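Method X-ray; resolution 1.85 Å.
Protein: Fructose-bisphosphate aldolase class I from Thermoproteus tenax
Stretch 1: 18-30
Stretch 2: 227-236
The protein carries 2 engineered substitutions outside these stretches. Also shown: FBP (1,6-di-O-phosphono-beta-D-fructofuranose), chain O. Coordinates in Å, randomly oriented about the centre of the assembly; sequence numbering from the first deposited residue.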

# COMPACT_ATOMS: atom_id res chain seq x y z
N SER E 18 -12.88 4.43 -37.26
CA SER E 18 -13.09 5.38 -36.18
C SER E 18 -12.01 6.47 -36.15
O SER E 18 -10.84 6.20 -36.40
CB SER E 18 -13.14 4.61 -34.85
OG SER E 18 -13.30 5.46 -33.71
N ILE E 19 -12.43 7.70 -35.88
CA ILE E 19 -11.51 8.77 -35.53
C ILE E 19 -11.98 9.32 -34.19
O ILE E 19 -13.12 9.74 -34.07
CB ILE E 19 -11.49 9.91 -36.55
CG1 ILE E 19 -11.13 9.40 -37.94
CG2 ILE E 19 -10.49 10.97 -36.09
CD1 ILE E 19 -11.11 10.47 -39.00
N ILE E 20 -11.08 9.31 -33.22
CA ILE E 20 -11.36 9.82 -31.89
C ILE E 20 -10.46 11.00 -31.67
O ILE E 20 -9.28 10.91 -31.93
CB ILE E 20 -11.03 8.74 -30.84
CG1 ILE E 20 -11.88 7.49 -31.04
CG2 ILE E 20 -11.27 9.29 -29.45
CD1 ILE E 20 -13.31 7.76 -30.98
N LEU E 21 -11.02 12.12 -31.24
CA LEU E 21 -10.24 13.31 -30.96
C LEU E 21 -9.76 13.30 -29.50
O LEU E 21 -10.55 13.44 -28.56
CB LEU E 21 -11.04 14.57 -31.26
CG LEU E 21 -10.24 15.87 -31.32
CD1 LEU E 21 -9.14 15.81 -32.38
CD2 LEU E 21 -11.15 17.05 -31.57
N ALA E 22 -8.46 13.12 -29.33
CA ALA E 22 -7.85 12.92 -28.03
C ALA E 22 -7.53 14.28 -27.42
O ALA E 22 -6.94 15.12 -28.07
CB ALA E 22 -6.59 12.11 -28.19
N TYR E 23 -7.90 14.48 -26.17
CA TYR E 23 -7.71 15.74 -25.51
C TYR E 23 -7.43 15.58 -24.01
O TYR E 23 -7.92 16.37 -23.21
CB TYR E 23 -8.92 16.60 -25.72
CG TYR E 23 -8.76 18.04 -25.35
CD1 TYR E 23 -7.80 18.82 -25.98
CD2 TYR E 23 -9.59 18.65 -24.42
CE1 TYR E 23 -7.67 20.18 -25.70
CE2 TYR E 23 -9.48 20.02 -24.13
CZ TYR E 23 -8.51 20.77 -24.77
OH TYR E 23 -8.37 22.10 -24.51
N ASP E 24 -6.64 14.57 -23.66
CA ASP E 24 -6.10 14.45 -22.29
C ASP E 24 -4.78 15.17 -22.11
O ASP E 24 -4.18 15.09 -21.04
CB ASP E 24 -5.97 12.98 -21.82
CG ASP E 24 -5.16 12.11 -22.78
OD1 ASP E 24 -5.14 12.41 -24.00
OD2 ASP E 24 -4.53 11.09 -22.41
N HIS E 25 -4.35 15.91 -23.12
CA HIS E 25 -2.99 16.43 -23.15
C HIS E 25 -2.74 17.45 -22.05
O HIS E 25 -1.61 17.60 -21.59
CB HIS E 25 -2.71 17.03 -24.52
CG HIS E 25 -2.85 16.05 -25.65
ND1 HIS E 25 -4.02 15.37 -25.91
CD2 HIS E 25 -1.96 15.66 -26.60
CE1 HIS E 25 -3.84 14.59 -26.96
NE2 HIS E 25 -2.60 14.75 -27.40
N GLY E 26 -3.78 18.14 -21.59
CA GLY E 26 -3.61 19.14 -20.55
C GLY E 26 -2.93 18.62 -19.29
O GLY E 26 -2.23 19.34 -18.61
N ILE E 27 -3.18 17.36 -18.95
CA ILE E 27 -2.51 16.72 -17.82
C ILE E 27 -1.25 15.98 -18.27
O ILE E 27 -0.20 16.19 -17.72
CB ILE E 27 -3.48 15.85 -16.95
CG1 ILE E 27 -2.75 15.44 -15.64
CG2 ILE E 27 -3.90 14.64 -17.67
CD1 ILE E 27 -3.60 14.75 -14.59
N GLU E 28 -1.33 15.19 -19.34
CA GLU E 28 -0.18 14.35 -19.78
C GLU E 28 1.02 15.18 -20.18
O GLU E 28 2.18 14.84 -19.86
CB GLU E 28 -0.60 13.42 -20.94
CG GLU E 28 -1.62 12.35 -20.53
CD GLU E 28 -1.06 11.29 -19.59
OE1 GLU E 28 0.16 11.03 -19.61
OE2 GLU E 28 -1.86 10.73 -18.81
N HIS E 29 0.78 16.28 -20.91
CA HIS E 29 1.87 17.14 -21.41
C HIS E 29 1.82 18.57 -20.89
O HIS E 29 2.81 19.29 -20.94
CB HIS E 29 1.81 17.24 -22.93
CG HIS E 29 1.90 15.91 -23.61
ND1 HIS E 29 1.35 15.68 -24.85
CD2 HIS E 29 2.47 14.75 -23.22
CE1 HIS E 29 1.57 14.42 -25.20
NE2 HIS E 29 2.24 13.84 -24.23
N GLY E 30 0.66 19.02 -20.47
CA GLY E 30 0.53 20.37 -20.01
C GLY E 30 0.23 21.27 -21.18
O GLY E 30 0.24 20.83 -22.34
N GLY E 227 -8.73 2.51 -36.86
CA GLY E 227 -8.63 3.94 -37.08
C GLY E 227 -7.62 4.62 -36.17
O GLY E 227 -6.59 4.04 -35.83
N ILE E 228 -7.91 5.86 -35.78
CA ILE E 228 -6.92 6.67 -35.11
C ILE E 228 -7.52 7.39 -33.91
O ILE E 228 -8.70 7.69 -33.90
CB ILE E 228 -6.28 7.66 -36.10
CG1 ILE E 228 -7.27 8.77 -36.52
CG2 ILE E 228 -5.81 6.93 -37.36
CD1 ILE E 228 -6.69 9.77 -37.50
N ALA E 229 -6.67 7.62 -32.90
CA ALA E 229 -6.99 8.46 -31.78
C ALA E 229 -5.96 9.57 -31.86
O ALA E 229 -4.79 9.33 -31.62
CB ALA E 229 -6.90 7.69 -30.46
N VAL E 230 -6.39 10.76 -32.30
CA VAL E 230 -5.48 11.81 -32.73
C VAL E 230 -5.79 13.09 -31.94
O VAL E 230 -6.94 13.46 -31.77
CB VAL E 230 -5.63 12.07 -34.27
CG1 VAL E 230 -7.06 12.44 -34.66
CG2 VAL E 230 -4.64 13.12 -34.79
N GLY E 231 -4.73 13.76 -31.49
CA GLY E 231 -4.85 15.02 -30.79
C GLY E 231 -4.03 16.07 -31.51
O GLY E 231 -4.57 16.85 -32.29
N ARG E 232 -2.71 16.07 -31.29
CA ARG E 232 -1.85 17.16 -31.77
C ARG E 232 -1.91 17.35 -33.27
O ARG E 232 -1.94 18.48 -33.76
CB ARG E 232 -0.41 16.93 -31.33
CG ARG E 232 -0.23 17.04 -29.80
CD ARG E 232 1.12 16.53 -29.33
NE ARG E 232 1.03 15.09 -29.16
CZ ARG E 232 1.99 14.33 -28.72
NH1 ARG E 232 3.15 14.86 -28.37
NH2 ARG E 232 1.79 13.03 -28.62
N ASN E 233 -1.91 16.25 -34.03
CA ASN E 233 -1.91 16.37 -35.50
C ASN E 233 -3.21 16.94 -36.08
O ASN E 233 -3.27 17.25 -37.26
CB ASN E 233 -1.56 15.04 -36.17
CG ASN E 233 -0.09 14.84 -36.30
OD1 ASN E 233 0.56 15.52 -37.10
ND2 ASN E 233 0.47 13.97 -35.46
N VAL E 234 -4.24 17.07 -35.25
CA VAL E 234 -5.40 17.88 -35.59
C VAL E 234 -5.33 19.25 -34.89
O VAL E 234 -5.20 20.26 -35.55
CB VAL E 234 -6.73 17.13 -35.30
CG1 VAL E 234 -7.94 18.04 -35.51
CG2 VAL E 234 -6.85 15.93 -36.24
N TRP E 235 -5.41 19.31 -33.56
CA TRP E 235 -5.63 20.62 -32.91
C TRP E 235 -4.40 21.48 -32.67
O TRP E 235 -4.56 22.65 -32.30
CB TRP E 235 -6.50 20.53 -31.66
CG TRP E 235 -6.10 19.52 -30.68
CD1 TRP E 235 -6.75 18.37 -30.37
CD2 TRP E 235 -4.96 19.57 -29.82
NE1 TRP E 235 -6.08 17.69 -29.38
CE2 TRP E 235 -4.98 18.41 -29.02
CE3 TRP E 235 -3.91 20.47 -29.66
CZ2 TRP E 235 -3.99 18.13 -28.11
CZ3 TRP E 235 -2.95 20.19 -28.70
CH2 TRP E 235 -2.99 19.04 -27.97
N GLN E 236 -3.20 20.97 -32.91
CA GLN E 236 -2.02 21.85 -32.96
C GLN E 236 -1.86 22.56 -34.31
O GLN E 236 -0.93 23.35 -34.47
CB GLN E 236 -0.71 21.12 -32.65
CG GLN E 236 -0.43 20.90 -31.18
CD GLN E 236 1.03 20.52 -30.89
OE1 GLN E 236 1.61 19.64 -31.54
NE2 GLN E 236 1.62 21.18 -29.90
P1 FBP O . -1.75 12.54 -29.92
O1P FBP O . -1.56 13.99 -29.69
O2P FBP O . -2.35 12.15 -31.30
O3P FBP O . -0.46 11.72 -29.75
O1 FBP O . -2.80 12.05 -28.82
C1 FBP O . -3.12 10.69 -28.67
C2 FBP O . -2.56 10.19 -27.33
O2 FBP O . -2.80 8.77 -27.19
C3 FBP O . -3.13 10.92 -26.11
O3 FBP O . -4.42 10.50 -25.70
C4 FBP O . -2.04 10.62 -25.07
O4 FBP O . -1.98 11.53 -23.98
C5 FBP O . -0.78 10.73 -25.92
O5 FBP O . -1.14 10.36 -27.26
C6 FBP O . 0.32 9.84 -25.36
O6 FBP O . 1.44 9.89 -26.23
P2 FBP O . 2.90 10.31 -25.68
O4P FBP O . 3.56 11.12 -26.78
O5P FBP O . 2.75 11.06 -24.35
O6P FBP O . 3.80 9.07 -25.54

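Two parallel strands form the base of this contact, their axes 4.7 Å apart at closest approach and their N-to-C directions within 9° of each other. The ladder is regular: Ile228 N donates to Ser18 O (3.0 Å), Ile20 N to Ile228 O (3.0 Å), Val230 N to Ile20 O (2.9 Å) and Ala22 N to Val230 O (2.9 Å), with angles at hydrogen of 157° to 168°. Gly227 opens its strand at phi/psi 154/-147, a conformation that itself calls for glycine. The bare CA lets Ser18 O approach to 3.2 Å in a CA-H...O contact; an ideal CB would lie 1.9 Å from that oxygen.

In the three registered pairs after Ser18 and Gly227 (Ile19 with Ile228, Ile20 with Ala229, Leu21 with Val230), the two side chains lie on the same face of the sheet. On one face, Ile19 CG2 touches both Ile228 CG1 (3.9 Å) and Val230 CG1 (4.0 Å), so a single methyl group packs against two neighbours on the opposing strand. Leu21, on the same face, reaches further: its CD1 meets Val230 O at 3.3 Å, Val234 CB at 4.0 Å and Trp235 CD1 at 4.0 Å, filling the hollow where the second strand gives way to its helix. The other face is thinner, with Ile20 CB 4.3 Å from Ala229 CB while the end of the isoleucine leads away.

Trp235 is the largest bump, with 82 Å² covered by the other stretch. Its NE1 donates to Ala22 O at 3.0 Å and 175°, continuing the link beyond the strand-to-strand bonds. The indole is wedged by two edge-to-face contacts. Its six-membered ring turns an edge to the face of His25 (centroids 4.8 Å apart, planes at 84°), with Trp235 CZ2 3.4 Å from His25 CG; the Tyr23 edge in turn points toward the face of its five-membered ring (5.6 Å, 87°).

Gly231 leaves the space that the His25 ring occupies: Gly231 CA is 4.0 Å from His25 CE1, and an ideal CB would come within 2.5 Å of that same CE1 and 2.8 Å of Ala22 O. Beyond it, His29 CE1 sits over one face of the Arg232 guanidinium, 3.5 Å from Arg232 CZ.

The bound fructose bisphosphate, a ligand fitting an aldolase, bridges the two stretches. Its O1P accepts from His25 NE2 (2.6 Å), Arg232 N (2.9 Å) and Arg232 NE (2.9 Å), while Gly231 N donates to O2P (2.9 Å). At the second phosphate, His29 NE2 donates to O5P (2.8 Å) and Arg232 NH2 to O4P (3.2 Å).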